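Local coordinates for protein oxidoreductase (Corynebacterium diphtheriae, PDB 3K1Y) that probably binds FMN and acts as an NADPH-dependent flavin oxidoreductase with a flavodoxin-like fold, at residues V150-G155 with A179-S184; P120-A125 with T154-A159; L14-A19 with G88-T93; A40-R45 with S184-E189. One frame throughout, in Å; residues are numbered along the deposited sequence.

Contact 1: residues V150-G155 with A179-S184; sequences VVVPTG and AGELAS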
loop_
_atom_site.group_PDB
_atom_site.type_symbol
_atom_site.label_atom_id
_atom_site.label_comp_id
_atom_site.label_asym_id
_atom_site.label_seq_id
_atom_site.Cartn_x
_atom_site.Cartn_y
_atom_site.Cartn_z
ATOM N N VAL A 150 9.036 -14.619 7.423
ATOM C CA VAL A 150 9.550 -13.554 8.275
ATOM C C VAL A 150 10.512 -12.765 7.395
ATOM O O VAL A 150 11.580 -13.251 7.024
ATOM C CB VAL A 150 10.245 -14.103 9.604
ATOM C CG1 VAL A 150 9.968 -15.588 9.774
ATOM C CG2 VAL A 150 11.733 -13.806 9.623
ATOM N N VAL A 151 10.100 -11.552 7.033
ATOM C CA VAL A 151 10.906 -10.688 6.168
ATOM C C VAL A 151 11.858 -9.780 6.938
ATOM O O VAL A 151 11.423 -8.959 7.758
ATOM C CB VAL A 151 10.003 -9.804 5.278
ATOM C CG1 VAL A 151 10.853 -8.851 4.448
ATOM C CG2 VAL A 151 9.166 -10.682 4.365
ATOM N N VAL A 152 13.156 -9.911 6.668
ATOM C CA VAL A 152 14.120 -9.079 7.370
ATOM C C VAL A 152 13.845 -7.618 7.056
ATOM O O VAL A 152 13.496 -7.264 5.921
ATOM C CB VAL A 152 15.577 -9.440 7.015
ATOM C CG1 VAL A 152 15.788 -10.927 7.227
ATOM C CG2 VAL A 152 15.919 -9.017 5.596
ATOM N N PRO A 153 13.976 -6.750 8.069
ATOM C CA PRO A 153 13.750 -5.305 7.981
ATOM C C PRO A 153 14.385 -4.606 6.786
ATOM O O PRO A 153 13.811 -3.669 6.229
ATOM C CB PRO A 153 14.321 -4.792 9.298
ATOM C CG PRO A 153 14.048 -5.917 10.236
ATOM C CD PRO A 153 14.470 -7.112 9.409
ATOM N N THR A 154 15.566 -5.052 6.386
ATOM C CA THR A 154 16.245 -4.390 5.287
ATOM C C THR A 154 15.879 -4.895 3.904
ATOM O O THR A 154 16.348 -5.955 3.470
ATOM C CB THR A 154 17.766 -4.490 5.447
ATOM O OG1 THR A 154 18.133 -4.041 6.758
ATOM C CG2 THR A 154 18.466 -3.638 4.410
ATOM N N GLY A 155 15.043 -4.120 3.214
ATOM C CA GLY A 155 14.651 -4.471 1.865
ATOM C C GLY A 155 15.745 -3.934 0.970
ATOM O O GLY A 155 16.420 -2.981 1.334
ATOM N N ALA A 179 21.947 -9.034 4.213
ATOM C CA ALA A 179 22.620 -10.327 4.206
ATOM C C ALA A 179 22.857 -10.810 5.645
ATOM O O ALA A 179 22.581 -11.967 5.976
ATOM C CB ALA A 179 23.946 -10.219 3.465
ATOM N N GLY A 180 23.363 -9.916 6.490
ATOM C CA GLY A 180 23.623 -10.267 7.871
ATOM C C GLY A 180 22.344 -10.622 8.596
ATOM O O GLY A 180 22.288 -11.610 9.336
ATOM N N GLU A 181 21.306 -9.817 8.392
ATOM C CA GLU A 181 20.025 -10.071 9.039
ATOM C C GLU A 181 19.537 -11.466 8.667
ATOM O O GLU A 181 19.164 -12.261 9.533
ATOM C CB GLU A 181 18.990 -9.023 8.608
ATOM C CG GLU A 181 19.018 -7.730 9.411
ATOM C CD GLU A 181 18.343 -6.569 8.680
ATOM O OE1 GLU A 181 17.250 -6.771 8.104
ATOM O OE2 GLU A 181 18.907 -5.449 8.686
ATOM N N LEU A 182 19.556 -11.768 7.374
ATOM C CA LEU A 182 19.105 -13.067 6.905
ATOM C C LEU A 182 20.024 -14.193 7.401
ATOM O O LEU A 182 19.543 -15.270 7.780
ATOM C CB LEU A 182 19.017 -13.059 5.375
ATOM C CG LEU A 182 18.512 -14.304 4.644
ATOM C CD1 LEU A 182 17.187 -14.784 5.220
ATOM C CD2 LEU A 182 18.352 -13.967 3.177
ATOM N N ALA A 183 21.332 -13.939 7.425
ATOM C CA ALA A 183 22.288 -14.949 7.879
ATOM C C ALA A 183 22.033 -15.350 9.326
ATOM O O ALA A 183 22.181 -16.517 9.686
ATOM C CB ALA A 183 23.719 -14.445 7.718
ATOM N N SER A 184 21.655 -14.389 10.161
ATOM C CA SER A 184 21.379 -14.704 11.550
ATOM C C SER A 184 20.198 -15.647 11.680
ATOM O O SER A 184 20.270 -16.630 12.420
ATOM C CB SER A 184 21.114 -13.435 12.361
ATOM O OG SER A 184 22.328 -12.896 12.837
#

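Contact 2: residues P120-A125 with T154-A159; sequences PTIIAA and TGVFAA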
loop_
_atom_site.group_PDB
_atom_site.type_symbol
_atom_site.label_atom_id
_atom_site.label_comp_id
_atom_site.label_asym_id
_atom_site.label_seq_id
_atom_site.Cartn_x
_atom_site.Cartn_y
_atom_site.Cartn_z
ATOM N N PRO A 120 12.780 -17.263 6.719
ATOM C CA PRO A 120 13.538 -16.005 6.804
ATOM C C PRO A 120 13.648 -15.544 5.355
ATOM O O PRO A 120 13.937 -16.366 4.483
ATOM C CB PRO A 120 14.873 -16.443 7.400
ATOM C CG PRO A 120 14.473 -17.625 8.276
ATOM C CD PRO A 120 13.499 -18.368 7.387
ATOM N N THR A 121 13.418 -14.252 5.102
ATOM C CA THR A 121 13.388 -13.721 3.739
ATOM C C THR A 121 13.821 -12.265 3.518
ATOM O O THR A 121 13.445 -11.368 4.279
ATOM C CB THR A 121 11.940 -13.817 3.174
ATOM O OG1 THR A 121 11.520 -15.183 3.143
ATOM C CG2 THR A 121 11.854 -13.226 1.768
ATOM N N ILE A 122 14.588 -12.041 2.450
ATOM C CA ILE A 122 15.007 -10.696 2.059
ATOM C C ILE A 122 14.229 -10.381 0.781
ATOM O O ILE A 122 14.249 -11.171 -0.174
ATOM C CB ILE A 122 16.499 -10.606 1.675
ATOM C CG1 ILE A 122 17.382 -10.531 2.918
ATOM C CG2 ILE A 122 16.727 -9.376 0.781
ATOM C CD1 ILE A 122 18.859 -10.575 2.597
ATOM N N ILE A 123 13.543 -9.247 0.758
ATOM C CA ILE A 123 12.802 -8.867 -0.438
ATOM C C ILE A 123 13.622 -7.831 -1.218
ATOM O O ILE A 123 14.256 -6.950 -0.632
ATOM C CB ILE A 123 11.402 -8.321 -0.078
ATOM C CG1 ILE A 123 11.513 -7.207 0.958
ATOM C CG2 ILE A 123 10.530 -9.463 0.472
ATOM C CD1 ILE A 123 10.186 -6.556 1.271
ATOM N N ALA A 124 13.642 -7.961 -2.537
ATOM C CA ALA A 124 14.410 -7.045 -3.359
ATOM C C ALA A 124 13.795 -6.748 -4.732
ATOM O O ALA A 124 13.100 -7.582 -5.326
ATOM C CB ALA A 124 15.835 -7.584 -3.526
ATOM N N ALA A 125 14.068 -5.547 -5.230
ATOM C CA ALA A 125 13.570 -5.116 -6.527
ATOM C C ALA A 125 14.603 -4.214 -7.188
ATOM O O ALA A 125 15.550 -3.758 -6.550
ATOM C CB ALA A 125 12.270 -4.368 -6.362
ATOM N N THR A 154 15.566 -5.052 6.386
ATOM C CA THR A 154 16.245 -4.390 5.287
ATOM C C THR A 154 15.879 -4.895 3.904
ATOM O O THR A 154 16.348 -5.955 3.470
ATOM C CB THR A 154 17.766 -4.490 5.447
ATOM O OG1 THR A 154 18.133 -4.041 6.758
ATOM C CG2 THR A 154 18.466 -3.638 4.410
ATOM N N GLY A 155 15.043 -4.120 3.214
ATOM C CA GLY A 155 14.651 -4.471 1.865
ATOM C C GLY A 155 15.745 -3.934 0.970
ATOM O O GLY A 155 16.420 -2.981 1.334
ATOM N N VAL A 156 15.928 -4.536 -0.199
ATOM C CA VAL A 156 16.966 -4.091 -1.112
ATOM C C VAL A 156 16.419 -3.613 -2.451
ATOM O O VAL A 156 16.027 -4.425 -3.289
ATOM C CB VAL A 156 17.971 -5.224 -1.383
ATOM C CG1 VAL A 156 19.092 -4.728 -2.272
ATOM C CG2 VAL A 156 18.521 -5.742 -0.078
ATOM N N PHE A 157 16.395 -2.301 -2.654
ATOM C CA PHE A 157 15.928 -1.756 -3.920
ATOM C C PHE A 157 17.110 -1.169 -4.684
ATOM O O PHE A 157 17.673 -0.152 -4.295
ATOM C CB PHE A 157 14.882 -0.661 -3.724
ATOM C CG PHE A 157 14.219 -0.240 -5.004
ATOM C CD1 PHE A 157 13.133 -0.953 -5.505
ATOM C CD2 PHE A 157 14.712 0.839 -5.738
ATOM C CE1 PHE A 157 12.538 -0.605 -6.725
ATOM C CE2 PHE A 157 14.131 1.203 -6.958
ATOM C CZ PHE A 157 13.038 0.476 -7.456
ATOM N N ALA A 158 17.477 -1.817 -5.781
ATOM C CA ALA A 158 18.593 -1.359 -6.586
ATOM C C ALA A 158 18.170 -0.476 -7.748
ATOM O O ALA A 158 17.466 -0.912 -8.660
ATOM C CB ALA A 158 19.386 -2.553 -7.108
ATOM N N ALA A 159 18.602 0.777 -7.694
ATOM C CA ALA A 159 18.339 1.738 -8.758
ATOM C C ALA A 159 19.670 1.762 -9.493
ATOM O O ALA A 159 20.666 2.226 -8.953
ATOM C CB ALA A 159 18.030 3.092 -8.167
HETATM O O HOH W 1 14.414 -7.768 3.162
#

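Contact 3: residues L14-A19 with G88-T93; sequences LAVISA and GLVVAT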
loop_
_atom_site.group_PDB
_atom_site.type_symbol
_atom_site.label_atom_id
_atom_site.label_comp_id
_atom_site.label_asym_id
_atom_site.label_seq_id
_atom_site.Cartn_x
_atom_site.Cartn_y
_atom_site.Cartn_z
ATOM N N LEU A 14 19.924 -21.915 0.655
ATOM C CA LEU A 14 19.352 -20.608 0.342
ATOM C C LEU A 14 18.654 -20.707 -1.009
ATOM O O LEU A 14 19.223 -21.225 -1.971
ATOM C CB LEU A 14 20.439 -19.527 0.269
ATOM C CG LEU A 14 19.956 -18.130 -0.161
ATOM C CD1 LEU A 14 18.939 -17.603 0.843
ATOM C CD2 LEU A 14 21.145 -17.165 -0.273
ATOM N N ALA A 15 17.415 -20.237 -1.079
ATOM C CA ALA A 15 16.682 -20.259 -2.341
ATOM C C ALA A 15 16.620 -18.808 -2.835
ATOM O O ALA A 15 16.459 -17.881 -2.042
ATOM C CB ALA A 15 15.279 -20.824 -2.127
ATOM N N VAL A 16 16.774 -18.604 -4.137
ATOM C CA VAL A 16 16.749 -17.252 -4.685
ATOM C C VAL A 16 15.844 -17.205 -5.901
ATOM O O VAL A 16 16.107 -17.884 -6.891
ATOM C CB VAL A 16 18.178 -16.790 -5.104
ATOM C CG1 VAL A 16 18.122 -15.410 -5.772
ATOM C CG2 VAL A 16 19.097 -16.765 -3.886
ATOM N N ILE A 17 14.773 -16.419 -5.822
ATOM C CA ILE A 17 13.853 -16.285 -6.945
ATOM C C ILE A 17 14.195 -14.992 -7.669
ATOM O O ILE A 17 14.310 -13.939 -7.046
ATOM C CB ILE A 17 12.374 -16.193 -6.494
ATOM C CG1 ILE A 17 12.003 -17.366 -5.577
ATOM C CG2 ILE A 17 11.469 -16.199 -7.717
ATOM C CD1 ILE A 17 12.176 -18.729 -6.200
ATOM N N SER A 18 14.356 -15.070 -8.983
ATOM C CA SER A 18 14.683 -13.890 -9.770
ATOM C C SER A 18 13.744 -13.842 -10.968
ATOM O O SER A 18 13.737 -14.757 -11.792
ATOM C CB SER A 18 16.143 -13.961 -10.224
ATOM O OG SER A 18 16.564 -12.722 -10.750
ATOM N N ALA A 19 12.968 -12.765 -11.068
ATOM C CA ALA A 19 11.971 -12.615 -12.136
ATOM C C ALA A 19 12.344 -11.725 -13.328
ATOM O O ALA A 19 11.467 -11.249 -14.048
ATOM C CB ALA A 19 10.637 -12.134 -11.520
ATOM N N GLY A 88 16.692 -20.213 4.081
ATOM C CA GLY A 88 16.587 -18.807 3.758
ATOM C C GLY A 88 16.044 -18.630 2.364
ATOM O O GLY A 88 15.979 -19.584 1.589
ATOM N N LEU A 89 15.650 -17.410 2.031
ATOM C CA LEU A 89 15.112 -17.156 0.709
ATOM C C LEU A 89 15.342 -15.726 0.296
ATOM O O LEU A 89 15.324 -14.822 1.126
ATOM C CB LEU A 89 13.609 -17.443 0.687
ATOM C CG LEU A 89 12.836 -16.817 -0.477
ATOM C CD1 LEU A 89 13.109 -17.623 -1.728
ATOM C CD2 LEU A 89 11.340 -16.777 -0.159
ATOM N N VAL A 90 15.553 -15.534 -0.999
ATOM C CA VAL A 90 15.759 -14.216 -1.571
ATOM C C VAL A 90 14.866 -14.118 -2.804
ATOM O O VAL A 90 14.829 -15.036 -3.626
ATOM C CB VAL A 90 17.224 -14.011 -1.996
ATOM C CG1 VAL A 90 17.371 -12.686 -2.751
ATOM C CG2 VAL A 90 18.110 -14.028 -0.768
ATOM N N VAL A 91 14.134 -13.014 -2.913
ATOM C CA VAL A 91 13.244 -12.788 -4.040
ATOM C C VAL A 91 13.574 -11.441 -4.661
ATOM O O VAL A 91 13.679 -10.431 -3.962
ATOM C CB VAL A 91 11.736 -12.811 -3.622
ATOM C CG1 VAL A 91 11.361 -14.192 -3.115
ATOM C CG2 VAL A 91 11.451 -11.747 -2.550
ATOM N N ALA A 92 13.755 -11.434 -5.974
ATOM C CA ALA A 92 14.094 -10.210 -6.680
ATOM C C ALA A 92 13.155 -10.061 -7.856
ATOM O O ALA A 92 12.872 -11.028 -8.561
ATOM C CB ALA A 92 15.533 -10.262 -7.168
ATOM N N THR A 93 12.669 -8.845 -8.064
ATOM C CA THR A 93 11.758 -8.601 -9.161
ATOM C C THR A 93 11.983 -7.267 -9.840
ATOM O O THR A 93 12.317 -6.275 -9.195
ATOM C CB THR A 93 10.274 -8.613 -8.691
ATOM O OG1 THR A 93 9.410 -8.432 -9.821
ATOM C CG2 THR A 93 10.011 -7.463 -7.710
#

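Contact 4: residues A40-R45 with S184-E189; sequences AAVSAR and SLIVEE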
loop_
_atom_site.group_PDB
_atom_site.type_symbol
_atom_site.label_atom_id
_atom_site.label_comp_id
_atom_site.label_asym_id
_atom_site.label_seq_id
_atom_site.Cartn_x
_atom_site.Cartn_y
_atom_site.Cartn_z
ATOM N N ALA A 40 28.670 -15.081 2.274
ATOM C CA ALA A 40 29.763 -14.600 3.105
ATOM C C ALA A 40 29.301 -14.497 4.555
ATOM O O ALA A 40 30.013 -14.917 5.469
ATOM C CB ALA A 40 30.253 -13.242 2.606
ATOM N N ALA A 41 28.110 -13.941 4.757
ATOM C CA ALA A 41 27.554 -13.765 6.098
ATOM C C ALA A 41 27.401 -15.088 6.861
ATOM O O ALA A 41 27.632 -15.139 8.077
ATOM C CB ALA A 41 26.207 -13.043 6.016
ATOM N N VAL A 42 26.998 -16.149 6.161
ATOM C CA VAL A 42 26.851 -17.455 6.801
ATOM C C VAL A 42 28.246 -18.032 7.056
ATOM O O VAL A 42 28.468 -18.774 8.021
ATOM C CB VAL A 42 26.077 -18.433 5.924
ATOM C CG1 VAL A 42 26.198 -19.841 6.495
ATOM C CG2 VAL A 42 24.628 -18.018 5.855
ATOM N N SER A 43 29.183 -17.678 6.184
ATOM C CA SER A 43 30.547 -18.134 6.322
ATOM C C SER A 43 31.124 -17.494 7.579
ATOM O O SER A 43 31.807 -18.150 8.355
ATOM C CB SER A 43 31.360 -17.733 5.090
ATOM O OG SER A 43 32.712 -18.130 5.220
ATOM N N ALA A 44 30.829 -16.213 7.785
ATOM C CA ALA A 44 31.322 -15.486 8.959
ATOM C C ALA A 44 30.750 -16.069 10.249
ATOM O O ALA A 44 31.345 -15.957 11.322
ATOM C CB ALA A 44 30.968 -14.014 8.855
ATOM N N ARG A 45 29.592 -16.701 10.149
ATOM C CA ARG A 45 29.007 -17.295 11.331
ATOM C C ARG A 45 29.447 -18.751 11.523
ATOM O O ARG A 45 28.899 -19.476 12.337
ATOM C CB ARG A 45 27.483 -17.133 11.277
ATOM C CG ARG A 45 27.064 -15.714 11.674
ATOM C CD ARG A 45 25.692 -15.336 11.167
ATOM N NE ARG A 45 25.800 -14.370 10.083
ATOM C CZ ARG A 45 25.631 -13.062 10.218
ATOM N NH1 ARG A 45 25.332 -12.536 11.399
ATOM N NH2 ARG A 45 25.778 -12.277 9.163
ATOM N N SER A 184 21.655 -14.389 10.161
ATOM C CA SER A 184 21.379 -14.704 11.550
ATOM C C SER A 184 20.198 -15.647 11.680
ATOM O O SER A 184 20.270 -16.630 12.420
ATOM C CB SER A 184 21.114 -13.435 12.361
ATOM O OG SER A 184 22.328 -12.896 12.837
ATOM N N LEU A 185 19.101 -15.347 10.985
ATOM C CA LEU A 185 17.931 -16.220 11.052
ATOM C C LEU A 185 18.320 -17.605 10.531
ATOM O O LEU A 185 17.926 -18.627 11.092
ATOM C CB LEU A 185 16.767 -15.662 10.213
ATOM C CG LEU A 185 15.818 -14.569 10.743
ATOM C CD1 LEU A 185 16.148 -14.196 12.179
ATOM C CD2 LEU A 185 15.904 -13.353 9.836
ATOM N N ILE A 186 19.118 -17.632 9.470
ATOM C CA ILE A 186 19.544 -18.894 8.877
ATOM C C ILE A 186 20.301 -19.846 9.808
ATOM O O ILE A 186 19.974 -21.033 9.877
ATOM C CB ILE A 186 20.400 -18.651 7.602
ATOM C CG1 ILE A 186 19.518 -18.022 6.516
ATOM C CG2 ILE A 186 21.030 -19.972 7.123
ATOM C CD1 ILE A 186 20.154 -17.936 5.167
ATOM N N VAL A 187 21.302 -19.343 10.524
ATOM C CA VAL A 187 22.089 -20.207 11.406
ATOM C C VAL A 187 21.411 -20.429 12.744
ATOM O O VAL A 187 21.810 -21.295 13.516
ATOM C CB VAL A 187 23.511 -19.636 11.644
ATOM C CG1 VAL A 187 24.190 -19.395 10.306
ATOM C CG2 VAL A 187 23.443 -18.347 12.466
ATOM N N GLU A 188 20.381 -19.636 13.008
ATOM C CA GLU A 188 19.619 -19.733 14.241
ATOM C C GLU A 188 18.786 -21.012 14.214
ATOM O O GLU A 188 18.766 -21.776 15.180
ATOM C CB GLU A 188 18.697 -18.525 14.358
ATOM C CG GLU A 188 17.836 -18.491 15.603
ATOM C CD GLU A 188 16.621 -17.603 15.415
ATOM O OE1 GLU A 188 15.719 -17.986 14.635
ATOM O OE2 GLU A 188 16.574 -16.519 16.033
ATOM N N GLU A 189 18.104 -21.236 13.095
ATOM C CA GLU A 189 17.256 -22.412 12.925
ATOM C C GLU A 189 17.959 -23.691 13.375
ATOM O O GLU A 189 19.148 -23.882 13.112
ATOM C CB GLU A 189 16.827 -22.540 11.459
ATOM C CG GLU A 189 16.088 -21.319 10.914
ATOM C CD GLU A 189 15.677 -21.480 9.459
ATOM O OE1 GLU A 189 16.555 -21.793 8.627
ATOM O OE2 GLU A 189 14.481 -21.289 9.144
#

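Contact 1: residues V150-G155 with A179-S184
The carboxylate of Glu-181 presents the edge carrying both oxygens to Thr-154, while Pro-153 CD and Val-152 CG2 flank OE1 from opposite sides of the carboxylate plane. Two bonds hold this edge. Thr-154 N donates to the syn lone pair of Glu-181 OE1 over 3.0 Å, with an N-H...O angle of 155°. Thr-154 OG1 donates to Glu-181 OE2 over 2.5 Å, a shortness to be read with caution, also on the syn side but 21° out of the carboxylate plane. One residue thus engages both oxygens, which limits rotation of the carboxylate. Apolar atoms also surround OE1: Pro-153 CD lies 3.1 Å and Val-152 CB 3.3 Å from Glu-181 OE1. The glutamate reaches the loop because its chain stays extended beyond CG (chi2 160°). Below the carboxylate bonds, Val-152 CG1 packs 4.3 Å from Leu-182 CB. Glu-181 thereby ties helix 165-188 to the break in edge strand 150-159. Val-152 and Leu-182 both continue onto Ile-122 of strand 120-127, Thr-154 also touches Arg-177 of the helix, and Pro-153 packs on Ala-149 of the second subunit.

Contact 2: residues P120-A125 with T154-A159
Val-156 holds CG1 anti to its backbone N (chi1 -177°), which leaves CG2 anti to the carbonyl carbon and facing Ile-122, where CG2 is itself anti to the backbone N. The side chains cross at a slant, bringing Val-156 CG2 4.1 Å from Ile-122 CG2. On the same face of the sheet Ala-124 CB rests 3.8 Å from Val-156 CB. The other face carries Ala-125 and Phe-157. There Phe-157 CG is anti to its own backbone N (chi1 -171°), and the ring offers CD1 at 3.6 Å to Ala-125 CB, meeting it obliquely. Between these two layers runs a short parallel ladder. Val-156 N donates to Ile-123 O, Ala-125 N to Val-156 O and Ala-158 N to Ala-125 O, the last at 2.8 Å. This is the strand pairing of a beta-alpha-beta unit, strand 120-127, helix 135-146 and strand 150-159, at one margin of the five-stranded flavodoxin-like sheet. Helix 26-44 covers the Ile-122 and Val-156 side through Ile-34 and Ile-30; Val-135 of helix 135-146 touches both Ala-125 and Phe-157 on the other side. Where the ladder opens toward Thr-154, a water takes over: it accepts from Ile-123 N at 3.0 Å and donates to Thr-154 O at 2.7 Å, so these two backbone groups are satisfied although no direct bond joins them.

Contact 3: residues L14-A19 with G88-T93
Val-16 and Val-90 lie side by side and point the same way, with Val-16 CG2 3.8 Å from Val-90 CB. Leu-14 joins them on this face. Its CG is anti to the backbone N (chi1 176°), and CD1 reaches over the neighbouring backbone to within 3.4 Å of Gly-88 C, where the glycine has no side chain to compete for the position; the same methyl also touches Val-90 CG2. On the other face the side chains cross instead. Ile-17 meets both Leu-89 and Val-91 at a slant, its CG1 lying 4.0 Å from Leu-89 CD1, while that methyl also packs 3.9 Å from Ala-15 CB. These strands, 12-18 and 88-94, are neighbours at the centre of the parallel sheet, whose strand order 2-1-3-4-5 is that of the flavodoxin-like fold. Five backbone bonds hold them in step, among them Ile-17 N to Val-90 O at 2.6 Å and Val-90 N to Ala-15 O at 2.7 Å. Helix 26-44 packs against Leu-14, Ser-18 and Ala-92, whereas Phe-107 and Phe-108 of helix 102-110 meet Ile-17 and Val-91.

Contact 4: residues A40-R45 with S184-E189
Apolar packing joins the two helix ends through Val-42, Ile-186 and Val-187. Val-42 divides its methyls between two partners, CG2 lying 4.3 Å from Ile-186 CG2 and CG1 4.3 Å from Val-187 CG1. The aliphatic part of Arg-45 adds to this patch: it crosses Val-187 at about a right angle, bringing its CD within 4.0 Å of Val-187 CG2. Polar groups come close without bonding between the segments. The backbone N of Ser-184 sits 4.0 Å above one face of the Arg-45 guanidinium, offset toward its rim, and Arg-45 NH1 approaches Ser-184 OG at a poor angle. The hydrogen bond that steadies the arginine is internal to its own segment. Its chain bends at chi3 (-108°), which turns NE back so that it donates over 2.8 Å to Ala-41 O, above the carbonyl plane. Ala-41 CB lies at the guanidinium edge, in plane. Ala-183, on helix 165-188, fills in beside Ala-41, Val-42 and Arg-45. Between 40-45 and 184-189, then, no hydrogen bond or salt bridge forms and van der Waals packing carries the contact, while the hydrogen bond found for Arg-45 within the two segments goes back to Ala-41 O.

The four contacts follow one sheet and one of its covering layers. Contacts 2 and 3 have centres about 10 Å apart and are stitched together directly, Ala-124 N lying 2.9 Å from Val-91 O. Contact 1 shares Thr-154 and Gly-155 with contact 2, their centres about 9 Å apart; Leu-182 CD2 reaches Ile-122 CD1 at 3.5 Å. Helix 165-188 then carries on from contact 1 to contact 4, which has Ser-184 in common with it. Contact 4 lies about 17 Å from contact 3, centre to centre. In relatives FMN binds at the C-terminal ends of the strands, toward which contacts 2 and 3 run; contact 4 is placed well away from that end.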